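Local atomic coordinates of pngf-ii (Elizabethkingia meningoseptica, PDB entry 4R4X), a protein that probably removes N-linked glycans from glycoproteins by hydrolysing the bond between the sugar chain and asparagine. Residues Thr385-Glu390 against Gln394-Met399; Thr88-Lys93 against Glu112-Asn117; Ile24-Ser29 against Lys155-Gln160; Pro224-Gly229 against Glu334-Leu339; Leu450-Thr455 against Val497-Gly502. All coordinates share one frame; numbering follows the deposited sequence. Where two conformers were deposited one is given.

Contact 1: Thr385-Glu390 against Gln394-Met399; sequences TTNVME and QDYPTM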
# COMPACT_ATOMS: atom_id res chain seq x y z
N THR A 385 7.49 12.07 -20.73
CA THR A 385 8.81 12.33 -21.24
C THR A 385 9.90 11.52 -20.57
O THR A 385 11.02 11.52 -21.04
CB THR A 385 9.21 13.82 -21.13
OG1 THR A 385 9.44 14.18 -19.76
CG2 THR A 385 8.12 14.72 -21.75
N THR A 386 9.57 10.84 -19.48
CA THR A 386 10.57 10.08 -18.73
C THR A 386 11.17 8.94 -19.57
O THR A 386 10.44 8.04 -20.00
CB THR A 386 9.97 9.50 -17.44
OG1 THR A 386 9.38 10.55 -16.65
CG2 THR A 386 11.05 8.79 -16.61
N ASN A 387 12.48 8.96 -19.77
CA ASN A 387 13.07 7.95 -20.65
C ASN A 387 13.52 6.69 -19.90
O ASN A 387 14.72 6.46 -19.59
CB ASN A 387 14.14 8.54 -21.58
CG ASN A 387 15.31 9.13 -20.83
OD1 ASN A 387 15.16 9.70 -19.74
ND2 ASN A 387 16.50 8.99 -21.42
N VAL A 388 12.51 5.89 -19.60
CA VAL A 388 12.70 4.59 -18.98
C VAL A 388 13.58 3.74 -19.88
O VAL A 388 14.32 2.89 -19.38
CB VAL A 388 11.34 3.93 -18.70
CG1 VAL A 388 11.40 2.41 -18.69
CG2 VAL A 388 10.78 4.47 -17.37
N MSE A 389 13.52 4.00 -21.19
CA MSE A 389 14.39 3.32 -22.15
C MSE A 389 15.72 4.03 -22.37
O MSE A 389 16.32 3.94 -23.45
CB MSE A 389 13.59 3.11 -23.46
CG MSE A 389 12.67 1.91 -23.32
SE MSE A 389 11.60 1.74 -24.98
CE MSE A 389 13.01 0.93 -26.07
N GLU A 390 16.19 4.72 -21.34
CA GLU A 390 17.50 5.39 -21.35
C GLU A 390 18.64 4.48 -21.84
O GLU A 390 19.51 4.93 -22.58
CB GLU A 390 17.81 5.87 -19.94
CG GLU A 390 19.16 6.57 -19.76
CD GLU A 390 19.47 6.84 -18.28
OE1 GLU A 390 20.57 7.33 -17.98
OE2 GLU A 390 18.60 6.56 -17.41
N GLN A 394 16.36 5.53 -25.95
CA GLN A 394 15.38 6.63 -25.84
C GLN A 394 16.08 7.89 -25.31
O GLN A 394 16.71 7.85 -24.25
CB GLN A 394 14.22 6.26 -24.91
CG GLN A 394 13.09 7.28 -24.91
CD GLN A 394 11.93 6.92 -23.98
OE1 GLN A 394 12.01 6.01 -23.14
NE2 GLN A 394 10.83 7.62 -24.15
N ASP A 395 15.96 9.00 -26.05
CA ASP A 395 16.64 10.24 -25.69
C ASP A 395 16.12 10.85 -24.40
O ASP A 395 14.97 10.65 -24.03
CB ASP A 395 16.50 11.25 -26.84
CG ASP A 395 17.45 10.94 -27.96
OD1 ASP A 395 18.67 10.93 -27.68
OD2 ASP A 395 16.99 10.67 -29.09
N TYR A 396 16.99 11.58 -23.71
CA TYR A 396 16.59 12.33 -22.53
C TYR A 396 15.66 13.45 -22.92
O TYR A 396 15.75 13.95 -24.03
CB TYR A 396 17.80 12.93 -21.84
CG TYR A 396 18.66 11.91 -21.19
CD1 TYR A 396 19.69 11.30 -21.90
CD2 TYR A 396 18.46 11.54 -19.87
CE1 TYR A 396 20.50 10.37 -21.32
CE2 TYR A 396 19.28 10.61 -19.27
CZ TYR A 396 20.29 10.03 -20.00
OH TYR A 396 21.09 9.09 -19.43
N PRO A 397 14.78 13.87 -21.99
CA PRO A 397 13.79 14.88 -22.30
C PRO A 397 14.32 16.31 -22.25
O PRO A 397 14.02 17.07 -21.34
CB PRO A 397 12.69 14.61 -21.25
CG PRO A 397 13.43 14.04 -20.09
CD PRO A 397 14.47 13.18 -20.72
N THR A 398 15.08 16.65 -23.28
CA THR A 398 15.68 17.97 -23.45
C THR A 398 14.82 18.90 -24.32
O THR A 398 15.30 19.92 -24.83
CB THR A 398 17.06 17.80 -24.08
OG1 THR A 398 16.94 17.05 -25.32
CG2 THR A 398 17.96 17.04 -23.15
N MSE A 399 13.53 18.58 -24.47
CA MSE A 399 12.67 19.30 -25.42
C MSE A 399 12.23 20.66 -24.96
O MSE A 399 11.64 21.41 -25.72
CB MSE A 399 11.43 18.46 -25.76
CG MSE A 399 10.40 18.27 -24.65
SE MSE A 399 10.89 16.73 -23.51
CE MSE A 399 10.57 15.26 -24.79
O HOH W 1 12.30 11.95 -23.53
O HOH W 2 8.70 8.01 -22.21
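Two groups hold Q394 OE1. The backbone N of M389, a selenomethionine, donates to it at 3.2 Å and lies in the carbonyl plane. The hydroxyl of Y262 is the second partner. The Q394 side chain starts with CG anti to the backbone N (chi1 -172°) and stays extended. This carries the amide across to the type I beta turn N387-E390. On the way Q394 CD passes N387 CB at 3.6 Å. At the far end Q394 NE2 donates to a water, which in turn donates to T386 O.

The backbone of Q394 adds two bonds. Its N donates to M389 O at 3.0 Å. Its O accepts from N387 ND2 at 3.1 Å in a nearly straight bond (171°), with the donor above the carbonyl plane. N387 ND2 also sits over one face of the Y396 ring, near the rim, with amide and ring planes 66° apart. The hydroxyl of Y396 meets E390 OE1, but the modelled separation is too short to be trusted.

At the other end T385 CB packs on P397 CB at 3.6 Å. T385 CG2 touches SE of the selenomethionine M399 at 3.8 Å. The whole loop joins strands 378-384 and 406-412. T385 and P397 bind strand 527-537 through backbone bonds, and V388 and M389 pack on helix 262-268.

Contact 2: Thr88-Lys93 against Glu112-Asn117; sequences TSETGK and EVWYTN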
# COMPACT_ATOMS: atom_id res chain seq x y z
N THR A 88 -11.23 -8.79 46.56
CA THR A 88 -12.05 -7.86 47.32
C THR A 88 -13.00 -8.67 48.20
O THR A 88 -13.14 -9.88 48.05
CB THR A 88 -12.92 -6.92 46.44
OG1 THR A 88 -14.10 -7.61 45.98
CG2 THR A 88 -12.13 -6.38 45.25
N SER A 89 -13.68 -7.97 49.10
CA SER A 89 -14.66 -8.62 49.95
C SER A 89 -16.08 -8.52 49.34
O SER A 89 -17.04 -8.91 49.99
CB SER A 89 -14.60 -8.01 51.35
OG SER A 89 -14.93 -6.63 51.31
N GLU A 90 -16.21 -8.05 48.10
CA GLU A 90 -17.53 -7.87 47.54
C GLU A 90 -18.09 -9.21 47.08
O GLU A 90 -17.38 -10.01 46.45
CB GLU A 90 -17.54 -6.86 46.40
CG GLU A 90 -17.31 -5.45 46.90
CD GLU A 90 -17.26 -4.42 45.81
OE1 GLU A 90 -18.15 -4.43 44.92
OE2 GLU A 90 -16.34 -3.58 45.86
N THR A 91 -19.34 -9.45 47.45
CA THR A 91 -20.04 -10.67 47.11
C THR A 91 -21.46 -10.31 46.70
O THR A 91 -21.96 -9.19 46.95
CB THR A 91 -20.09 -11.70 48.29
OG1 THR A 91 -20.86 -11.17 49.37
CG2 THR A 91 -18.71 -12.03 48.80
N GLY A 92 -22.11 -11.27 46.06
CA GLY A 92 -23.48 -11.06 45.67
C GLY A 92 -23.99 -12.26 44.91
O GLY A 92 -23.46 -13.35 45.04
N LYS A 93 -25.04 -12.03 44.14
CA LYS A 93 -25.56 -13.03 43.23
C LYS A 93 -25.81 -12.47 41.84
O LYS A 93 -26.22 -11.30 41.69
CB LYS A 93 -26.86 -13.62 43.78
CG LYS A 93 -26.69 -14.59 44.91
CD LYS A 93 -28.06 -14.96 45.42
CE LYS A 93 -28.06 -16.12 46.39
NZ LYS A 93 -28.20 -17.40 45.64
N GLU A 112 -13.06 -5.06 36.60
CA GLU A 112 -13.64 -5.80 37.71
C GLU A 112 -14.31 -7.06 37.16
O GLU A 112 -15.05 -7.01 36.17
CB GLU A 112 -14.67 -4.95 38.43
CG GLU A 112 -14.18 -3.59 38.90
CD GLU A 112 -15.34 -2.70 39.30
OE1 GLU A 112 -15.83 -1.90 38.46
OE2 GLU A 112 -15.79 -2.83 40.45
N VAL A 113 -14.03 -8.19 37.81
CA VAL A 113 -14.50 -9.49 37.39
C VAL A 113 -15.31 -10.14 38.53
O VAL A 113 -14.84 -10.25 39.67
CB VAL A 113 -13.29 -10.35 36.95
CG1 VAL A 113 -13.71 -11.74 36.55
CG2 VAL A 113 -12.59 -9.65 35.77
N TRP A 114 -16.55 -10.50 38.23
CA TRP A 114 -17.41 -11.19 39.18
C TRP A 114 -17.59 -12.62 38.71
O TRP A 114 -18.02 -12.84 37.58
CB TRP A 114 -18.76 -10.54 39.21
CG TRP A 114 -18.81 -9.21 39.79
CD1 TRP A 114 -18.61 -8.03 39.17
CD2 TRP A 114 -19.15 -8.90 41.15
NE1 TRP A 114 -18.80 -6.99 40.05
CE2 TRP A 114 -19.14 -7.50 41.27
CE3 TRP A 114 -19.48 -9.67 42.25
CZ2 TRP A 114 -19.44 -6.85 42.47
CZ3 TRP A 114 -19.77 -9.02 43.47
CH2 TRP A 114 -19.74 -7.62 43.55
N TYR A 115 -17.27 -13.58 39.57
CA TYR A 115 -17.23 -14.99 39.16
C TYR A 115 -17.87 -15.89 40.19
O TYR A 115 -17.83 -15.60 41.40
CB TYR A 115 -15.80 -15.44 38.90
CG TYR A 115 -14.89 -15.36 40.14
CD1 TYR A 115 -14.24 -14.18 40.48
CD2 TYR A 115 -14.73 -16.46 40.99
CE1 TYR A 115 -13.43 -14.10 41.61
CE2 TYR A 115 -13.92 -16.39 42.12
CZ TYR A 115 -13.28 -15.21 42.42
OH TYR A 115 -12.47 -15.13 43.54
N THR A 116 -18.44 -17.00 39.72
CA THR A 116 -18.97 -18.03 40.60
C THR A 116 -18.21 -19.34 40.49
O THR A 116 -17.70 -19.70 39.42
CB THR A 116 -20.46 -18.34 40.30
OG1 THR A 116 -20.95 -19.28 41.26
CG2 THR A 116 -20.65 -18.92 38.93
N ASN A 117 -18.17 -20.08 41.59
CA ASN A 117 -17.71 -21.46 41.54
C ASN A 117 -18.80 -22.47 41.85
O ASN A 117 -18.52 -23.65 42.03
CB ASN A 117 -16.49 -21.64 42.42
CG ASN A 117 -15.23 -21.13 41.73
OD1 ASN A 117 -14.81 -21.68 40.72
ND2 ASN A 117 -14.67 -20.08 42.24
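The six-membered end of the W114 indole meets E90. W114 CH2 lies 3.7 Å from E90 CB, and W114 CZ2 lies 3.7 Å from E90 OE1. The carboxylate and ring planes are 64° apart. The rim of the indole also reaches the backbone: W114 CZ3 is 3.9 Å from T91 C, which lies near the ring plane. W114 has CG anti to its carbonyl carbon (chi1 -69°), and from there the indole spans toward strand 86-94.

The two strands are not bonded to each other. The axes of segments 88-93 and 112-116 come within 8.6 Å and differ in direction by 54°. Strand 97-106 runs between the two strands and pairs with both, in the N-terminal domain of the LolA/LolB clan. V99 and K101 of that strand touch W114. E90 is placed by a backbone bond to K101 and by an ST turn, in which E90 N donates to T88 OG1 at 3.0 Å.

E90 OE1 and E112 OE2 stand 5.3 Å apart. K101 NZ makes salt bridges to the carboxylates of both E90 and E112. The lysine probably offsets the repulsion between the two acids, so both can stay charged beside the tryptophan at the surface.

Contact 3: Ile24-Ser29 against Lys155-Gln160; sequences ISITNS and KALDDQ. With ZN (zinc ion), chain B.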
# COMPACT_ATOMS: atom_id res chain seq x y z
N ILE A 24 -20.94 -15.69 23.72
CA ILE A 24 -21.38 -16.97 24.28
C ILE A 24 -20.18 -17.78 24.77
O ILE A 24 -19.19 -17.92 24.06
CB ILE A 24 -22.16 -17.80 23.24
CG1 ILE A 24 -23.32 -16.98 22.66
CG2 ILE A 24 -22.64 -19.13 23.86
CD1 ILE A 24 -24.10 -17.67 21.55
N SER A 25 -20.29 -18.33 25.98
CA SER A 25 -19.30 -19.28 26.49
C SER A 25 -20.00 -20.62 26.62
O SER A 25 -21.12 -20.68 27.15
CB SER A 25 -18.75 -18.82 27.84
OG SER A 25 -17.88 -19.78 28.46
N ILE A 26 -19.36 -21.67 26.11
CA ILE A 26 -19.83 -23.03 26.33
C ILE A 26 -18.77 -23.78 27.10
O ILE A 26 -17.60 -23.83 26.68
CB ILE A 26 -20.16 -23.74 25.02
CG1 ILE A 26 -21.25 -22.97 24.28
CG2 ILE A 26 -20.61 -25.17 25.30
CD1 ILE A 26 -21.54 -23.49 22.89
N THR A 27 -19.15 -24.38 28.22
CA THR A 27 -18.14 -24.89 29.12
C THR A 27 -18.56 -26.12 29.90
O THR A 27 -19.73 -26.26 30.25
CB THR A 27 -17.70 -23.76 30.08
OG1 THR A 27 -16.54 -24.16 30.79
CG2 THR A 27 -18.81 -23.41 31.06
N ASN A 28 -17.61 -27.00 30.14
CA ASN A 28 -17.74 -28.10 31.08
C ASN A 28 -16.40 -28.24 31.79
O ASN A 28 -15.48 -27.45 31.54
CB ASN A 28 -18.20 -29.40 30.38
CG ASN A 28 -17.31 -29.82 29.22
OD1 ASN A 28 -17.77 -30.18 28.14
ND2 ASN A 28 -16.05 -29.79 29.43
N SER A 29 -16.25 -29.24 32.66
CA SER A 29 -15.02 -29.35 33.45
C SER A 29 -13.77 -29.68 32.64
O SER A 29 -12.67 -29.54 33.16
CB SER A 29 -15.19 -30.36 34.59
OG SER A 29 -15.43 -31.65 34.07
N LYS A 155 -26.57 -30.61 26.22
CA LYS A 155 -26.19 -32.02 26.09
C LYS A 155 -24.68 -32.29 26.00
O LYS A 155 -24.21 -33.34 26.46
CB LYS A 155 -26.90 -32.64 24.87
CG LYS A 155 -28.29 -33.18 25.19
CD LYS A 155 -29.09 -33.54 23.95
CE LYS A 155 -28.37 -34.54 23.05
NZ LYS A 155 -27.95 -35.78 23.76
N ALA A 156 -23.94 -31.37 25.39
CA ALA A 156 -22.51 -31.59 25.14
C ALA A 156 -21.85 -30.34 24.57
O ALA A 156 -22.52 -29.46 24.02
CB ALA A 156 -22.32 -32.75 24.18
N LEU A 157 -20.54 -30.25 24.73
CA LEU A 157 -19.77 -29.26 24.00
C LEU A 157 -19.44 -29.93 22.66
O LEU A 157 -18.58 -30.81 22.59
CB LEU A 157 -18.51 -28.86 24.78
CG LEU A 157 -17.80 -27.58 24.30
CD1 LEU A 157 -16.89 -27.03 25.39
CD2 LEU A 157 -17.00 -27.81 23.04
N ASP A 158 -20.16 -29.56 21.61
CA ASP A 158 -19.97 -30.16 20.29
C ASP A 158 -19.66 -29.05 19.29
O ASP A 158 -20.55 -28.33 18.84
CB ASP A 158 -21.22 -30.95 19.89
CG ASP A 158 -21.18 -31.47 18.45
OD1 ASP A 158 -20.09 -31.50 17.83
OD2 ASP A 158 -22.26 -31.85 17.95
N ASP A 159 -18.38 -28.91 18.95
CA ASP A 159 -17.95 -27.87 18.02
C ASP A 159 -17.46 -28.45 16.70
O ASP A 159 -16.73 -27.79 15.96
CB ASP A 159 -16.84 -27.02 18.66
CG ASP A 159 -15.60 -27.83 18.98
OD1 ASP A 159 -15.46 -28.95 18.45
OD2 ASP A 159 -14.76 -27.34 19.77
N GLN A 160 -17.87 -29.68 16.40
CA GLN A 160 -17.47 -30.31 15.14
C GLN A 160 -17.98 -29.52 13.93
O GLN A 160 -17.22 -29.34 13.00
CB GLN A 160 -17.92 -31.77 15.07
CG GLN A 160 -17.26 -32.58 13.94
CD GLN A 160 -17.85 -32.29 12.56
OE1 GLN A 160 -19.05 -32.07 12.42
NE2 GLN A 160 -16.99 -32.25 11.55
ZN ZN B . -12.97 -27.84 20.72
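L157 reaches from its loop onto strand 23-27. Its CB lies against the side-chain amide of N28, and the two side chains cross at about a right angle. CG is next, placed anti to the backbone N (chi1 -165°), where it meets I26 CG2 at 3.8 Å. CD1 goes furthest and rests 3.5 Å from I26 O, so one methyl group of the leucine covers a strand carbonyl. Outside the pair, L157 also touches K31.

I26 presents its CG2 branch to the leucine and turns its other branch elsewhere. The strand under it is paired on both edges: I26 bonds to L33 of strand 31-36, and T27 bonds to Y4 of strand 3-12. Both belong to the largely antiparallel beta structure of the N-terminal domain, of the LolA/LolB clan. L157 thus packs the loop after strand 144-154 onto that structure.

Past L157 the loop turns into helix 160-163. D158 OD1 accepts from Q160 N at 3.2 Å, which makes an Asx turn. D159 stands at the N-cap position, but its side chain makes no capping bond. Instead its carboxylate binds zinc through one oxygen, with D159 OD2 2.1 Å from the metal ion. D159 OD1 stays 3.5 Å from the zinc. E52 binds the same ion.

Contact 4: Pro224-Gly229 against Glu334-Leu339; sequences PEIKQG and ELRPQL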
# COMPACT_ATOMS: atom_id res chain seq x y z
N PRO A 224 -7.76 -8.29 -10.33
CA PRO A 224 -9.19 -8.58 -10.26
C PRO A 224 -10.01 -7.35 -10.54
O PRO A 224 -9.47 -6.22 -10.59
CB PRO A 224 -9.38 -9.06 -8.82
CG PRO A 224 -8.31 -8.36 -8.07
CD PRO A 224 -7.12 -8.40 -9.00
N GLU A 225 -11.32 -7.54 -10.72
CA GLU A 225 -12.21 -6.41 -10.79
C GLU A 225 -12.11 -5.66 -9.46
O GLU A 225 -12.15 -6.27 -8.40
CB GLU A 225 -13.65 -6.82 -11.03
CG GLU A 225 -14.61 -5.64 -11.08
CD GLU A 225 -16.07 -6.05 -11.24
OE1 GLU A 225 -16.96 -5.15 -11.18
OE2 GLU A 225 -16.33 -7.25 -11.41
N ILE A 226 -11.94 -4.35 -9.52
CA ILE A 226 -11.94 -3.58 -8.31
C ILE A 226 -13.04 -2.50 -8.42
O ILE A 226 -13.03 -1.64 -9.29
CB ILE A 226 -10.51 -3.11 -7.91
CG1 ILE A 226 -10.31 -1.63 -8.06
CG2 ILE A 226 -9.40 -3.80 -8.69
CD1 ILE A 226 -10.58 -0.90 -6.78
N LYS A 227 -14.02 -2.61 -7.52
CA LYS A 227 -15.20 -1.74 -7.54
C LYS A 227 -14.86 -0.31 -7.12
O LYS A 227 -13.94 -0.09 -6.33
CB LYS A 227 -16.25 -2.29 -6.57
CG LYS A 227 -16.77 -3.70 -6.88
CD LYS A 227 -18.11 -3.64 -7.59
CE LYS A 227 -18.75 -5.02 -7.74
NZ LYS A 227 -18.58 -5.52 -9.13
N GLN A 228 -15.60 0.66 -7.66
CA GLN A 228 -15.53 2.03 -7.18
C GLN A 228 -15.70 2.04 -5.66
O GLN A 228 -16.62 1.45 -5.12
CB GLN A 228 -16.61 2.91 -7.86
CG GLN A 228 -16.88 4.27 -7.19
CD GLN A 228 -15.71 5.26 -7.22
OE1 GLN A 228 -14.92 5.27 -8.16
NE2 GLN A 228 -15.58 6.07 -6.15
N GLY A 229 -14.78 2.70 -4.98
CA GLY A 229 -14.81 2.81 -3.52
C GLY A 229 -13.58 2.15 -2.90
O GLY A 229 -13.10 2.58 -1.84
N GLU A 334 -6.84 6.58 -7.87
CA GLU A 334 -7.31 7.22 -9.10
C GLU A 334 -7.01 6.48 -10.43
O GLU A 334 -7.60 6.80 -11.47
CB GLU A 334 -6.81 8.70 -9.17
CG GLU A 334 -5.39 8.91 -9.69
CD GLU A 334 -4.29 8.71 -8.65
OE1 GLU A 334 -4.53 8.08 -7.60
OE2 GLU A 334 -3.16 9.19 -8.88
N LEU A 335 -6.09 5.51 -10.41
CA LEU A 335 -5.79 4.73 -11.62
C LEU A 335 -6.60 3.43 -11.72
O LEU A 335 -6.39 2.62 -12.64
CB LEU A 335 -4.28 4.43 -11.70
CG LEU A 335 -3.38 5.67 -11.73
CD1 LEU A 335 -1.91 5.28 -11.68
CD2 LEU A 335 -3.69 6.50 -12.97
N ARG A 336 -7.51 3.25 -10.77
CA ARG A 336 -8.41 2.11 -10.75
C ARG A 336 -9.02 1.77 -12.13
O ARG A 336 -8.97 0.62 -12.54
CB ARG A 336 -9.51 2.32 -9.70
CG ARG A 336 -10.43 1.11 -9.52
CD ARG A 336 -11.69 1.43 -8.72
NE ARG A 336 -12.52 2.38 -9.46
CZ ARG A 336 -13.25 2.06 -10.52
NH1 ARG A 336 -13.33 0.80 -10.96
NH2 ARG A 336 -13.93 3.01 -11.12
N PRO A 337 -9.54 2.76 -12.87
CA PRO A 337 -10.13 2.46 -14.19
C PRO A 337 -9.16 1.84 -15.20
O PRO A 337 -9.59 1.10 -16.07
CB PRO A 337 -10.63 3.81 -14.69
CG PRO A 337 -10.84 4.60 -13.43
CD PRO A 337 -9.71 4.18 -12.52
N GLN A 338 -7.87 2.13 -15.08
CA GLN A 338 -6.86 1.58 -15.96
C GLN A 338 -6.40 0.20 -15.47
O GLN A 338 -5.89 -0.58 -16.26
CB GLN A 338 -5.68 2.56 -16.07
CG GLN A 338 -4.56 2.19 -17.03
CD GLN A 338 -4.98 2.22 -18.50
OE1 GLN A 338 -4.62 1.33 -19.28
NE2 GLN A 338 -5.74 3.22 -18.87
N LEU A 339 -6.59 -0.11 -14.19
CA LEU A 339 -6.10 -1.38 -13.60
C LEU A 339 -7.16 -2.47 -13.47
O LEU A 339 -6.84 -3.65 -13.60
CB LEU A 339 -5.53 -1.12 -12.21
CG LEU A 339 -4.30 -0.21 -12.12
CD1 LEU A 339 -4.15 0.27 -10.68
CD2 LEU A 339 -3.06 -0.95 -12.58
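R336 lays one face of its guanidinium over the backbone of Q228, whose N sits 3.8 Å above the plane, toward the rim. The contact joins the loop between strands 216-222 and 231-240 to the short helix 336-339, in the N-terminal of the two PNGase F family regions.

R336 begins with CG anti to the backbone N and bends at its third torsion (chi3 65°). The bend turns the head back toward the loop, where NH1 donates to I226 O at 3.0 Å. The donor lies nearly along the C=O axis, although the N-H direction is bent (144°). The side chain of I226 slants across the R336 methylenes, but it has two conformers, so the tight spacing there is doubtful. S340 OG bonds to I226 N and helps fix the loop.

K227 NZ and E225 OE1 form a salt bridge of 2.6 Å within the loop. The Q228 amide stands almost perpendicular to the guanidinium (87°), with Q228 OE1 3.9 Å from R336 NH2.

Contact 5: Leu450-Thr455 against Val497-Gly502; sequences LAHAFT and VYINLG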
# COMPACT_ATOMS: atom_id res chain seq x y z
N LEU A 450 -3.35 29.30 -20.45
CA LEU A 450 -2.63 28.91 -19.22
C LEU A 450 -3.63 28.47 -18.20
O LEU A 450 -4.55 29.22 -17.86
CB LEU A 450 -1.84 30.09 -18.67
CG LEU A 450 -1.04 29.85 -17.39
CD1 LEU A 450 0.04 28.81 -17.62
CD2 LEU A 450 -0.42 31.16 -16.91
N ALA A 451 -3.48 27.24 -17.71
CA ALA A 451 -4.37 26.71 -16.70
C ALA A 451 -3.72 26.70 -15.29
O ALA A 451 -4.43 26.88 -14.30
CB ALA A 451 -4.84 25.33 -17.10
N HIS A 452 -2.41 26.51 -15.21
CA HIS A 452 -1.72 26.36 -13.94
C HIS A 452 -0.21 26.55 -14.14
O HIS A 452 0.40 25.98 -15.06
CB HIS A 452 -1.99 24.95 -13.40
CG HIS A 452 -1.48 24.71 -12.03
ND1 HIS A 452 -2.06 25.27 -10.92
CD2 HIS A 452 -0.43 23.98 -11.59
CE1 HIS A 452 -1.38 24.90 -9.84
NE2 HIS A 452 -0.39 24.12 -10.22
N ALA A 453 0.40 27.35 -13.26
CA ALA A 453 1.85 27.55 -13.27
C ALA A 453 2.34 27.34 -11.84
O ALA A 453 1.72 27.80 -10.88
CB ALA A 453 2.17 28.95 -13.75
N PHE A 454 3.41 26.58 -11.69
CA PHE A 454 3.99 26.37 -10.36
C PHE A 454 5.45 25.99 -10.47
O PHE A 454 5.91 25.46 -11.50
CB PHE A 454 3.21 25.32 -9.56
CG PHE A 454 3.52 23.87 -9.95
CD1 PHE A 454 3.08 23.36 -11.16
CD2 PHE A 454 4.22 23.03 -9.08
CE1 PHE A 454 3.35 22.03 -11.51
CE2 PHE A 454 4.48 21.69 -9.41
CZ PHE A 454 4.04 21.20 -10.62
N THR A 455 6.18 26.27 -9.41
CA THR A 455 7.59 25.96 -9.34
C THR A 455 7.81 24.73 -8.45
O THR A 455 7.64 24.82 -7.22
CB THR A 455 8.34 27.17 -8.80
OG1 THR A 455 8.10 28.29 -9.68
CG2 THR A 455 9.83 26.89 -8.73
N VAL A 497 1.01 15.98 -8.62
CA VAL A 497 0.06 17.01 -8.32
C VAL A 497 -1.17 16.78 -9.19
O VAL A 497 -1.08 16.21 -10.28
CB VAL A 497 0.66 18.41 -8.50
CG1 VAL A 497 1.91 18.57 -7.64
CG2 VAL A 497 0.93 18.70 -9.96
N TYR A 498 -2.31 17.20 -8.68
CA TYR A 498 -3.58 16.98 -9.33
C TYR A 498 -4.13 18.32 -9.75
O TYR A 498 -4.66 19.06 -8.93
CB TYR A 498 -4.52 16.27 -8.38
CG TYR A 498 -3.99 14.90 -8.11
CD1 TYR A 498 -4.24 13.85 -9.00
CD2 TYR A 498 -3.19 14.66 -7.02
CE1 TYR A 498 -3.71 12.59 -8.78
CE2 TYR A 498 -2.64 13.40 -6.79
CZ TYR A 498 -2.92 12.38 -7.66
OH TYR A 498 -2.39 11.14 -7.42
N ILE A 499 -3.97 18.65 -11.03
CA ILE A 499 -4.25 20.00 -11.51
C ILE A 499 -5.68 20.04 -12.03
O ILE A 499 -6.03 19.33 -12.99
CB ILE A 499 -3.27 20.39 -12.63
CG1 ILE A 499 -1.85 20.43 -12.06
CG2 ILE A 499 -3.67 21.71 -13.29
CD1 ILE A 499 -0.78 20.59 -13.10
N ASN A 500 -6.49 20.85 -11.40
CA ASN A 500 -7.90 20.98 -11.81
C ASN A 500 -8.01 21.65 -13.17
O ASN A 500 -7.43 22.71 -13.38
CB ASN A 500 -8.68 21.74 -10.75
CG ASN A 500 -9.01 20.89 -9.53
OD1 ASN A 500 -9.00 19.67 -9.59
ND2 ASN A 500 -9.31 21.54 -8.41
N LEU A 501 -8.71 21.02 -14.10
CA LEU A 501 -8.90 21.58 -15.45
C LEU A 501 -10.33 22.08 -15.70
O LEU A 501 -10.61 22.61 -16.78
CB LEU A 501 -8.54 20.54 -16.49
CG LEU A 501 -7.12 19.99 -16.45
CD1 LEU A 501 -7.01 18.90 -17.50
CD2 LEU A 501 -6.10 21.11 -16.70
N GLY A 502 -11.20 21.92 -14.70
CA GLY A 502 -12.62 22.22 -14.83
C GLY A 502 -13.31 21.08 -15.58
O GLY A 502 -12.74 20.00 -15.73
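Carbon-to-carbon contacts carry this packing. H452 CB touches I499 CG2 at 3.7 Å, and H452 CD2 meets I499 CD1 at 3.7 Å. The two branches of I499 thus meet different parts of the histidine. H452 has CG anti to the backbone N (chi1 -173°), which carries the imidazole across I499 at a slant. F454 CZ approaches V497 CG2 at 4.0 Å. At the other end A451 CB lies 4.4 Å from L501 CD2, a looser touch.

Backbone bonds are made within each sheet instead. A451 and H452 both face I444, a classic beta bulge, and both point their CB atoms toward strand 493-504. V497 and I499 pair with Y423 and L421. Segments 450-454 and 497-502 run nearly antiparallel (158°), their axes 7.5 Å apart at the closest. They lie in different sheets, as the layers of a beta sandwich do.

Between these segments the sheets therefore meet through carbon surfaces alone. Such contacts rest on the fit of shapes rather than on bond direction.

Overall arrangement
The five contacts fall into two groups. Contacts 2 and 3 share the N-terminal domain, with nearest atoms about 9 Å apart, and contact 2 is nested in the chain between the segments of contact 3. Contacts 1, 4 and 5 lie in the PNGase F-like part. Contacts 4 and 5 touch there: E334 OE2 meets Y498 OH at 2.6 Å, probably a hydrogen bond. Contact 1 stays about 13 Å from each, nearest atoms. The centres of contacts 1 and 2 are about 76 Å apart, on opposite sides of the chain's centre. One zinc lies at contact 3. Another is bound by H542 and H545, in a terminal histidine run that is probably a tag.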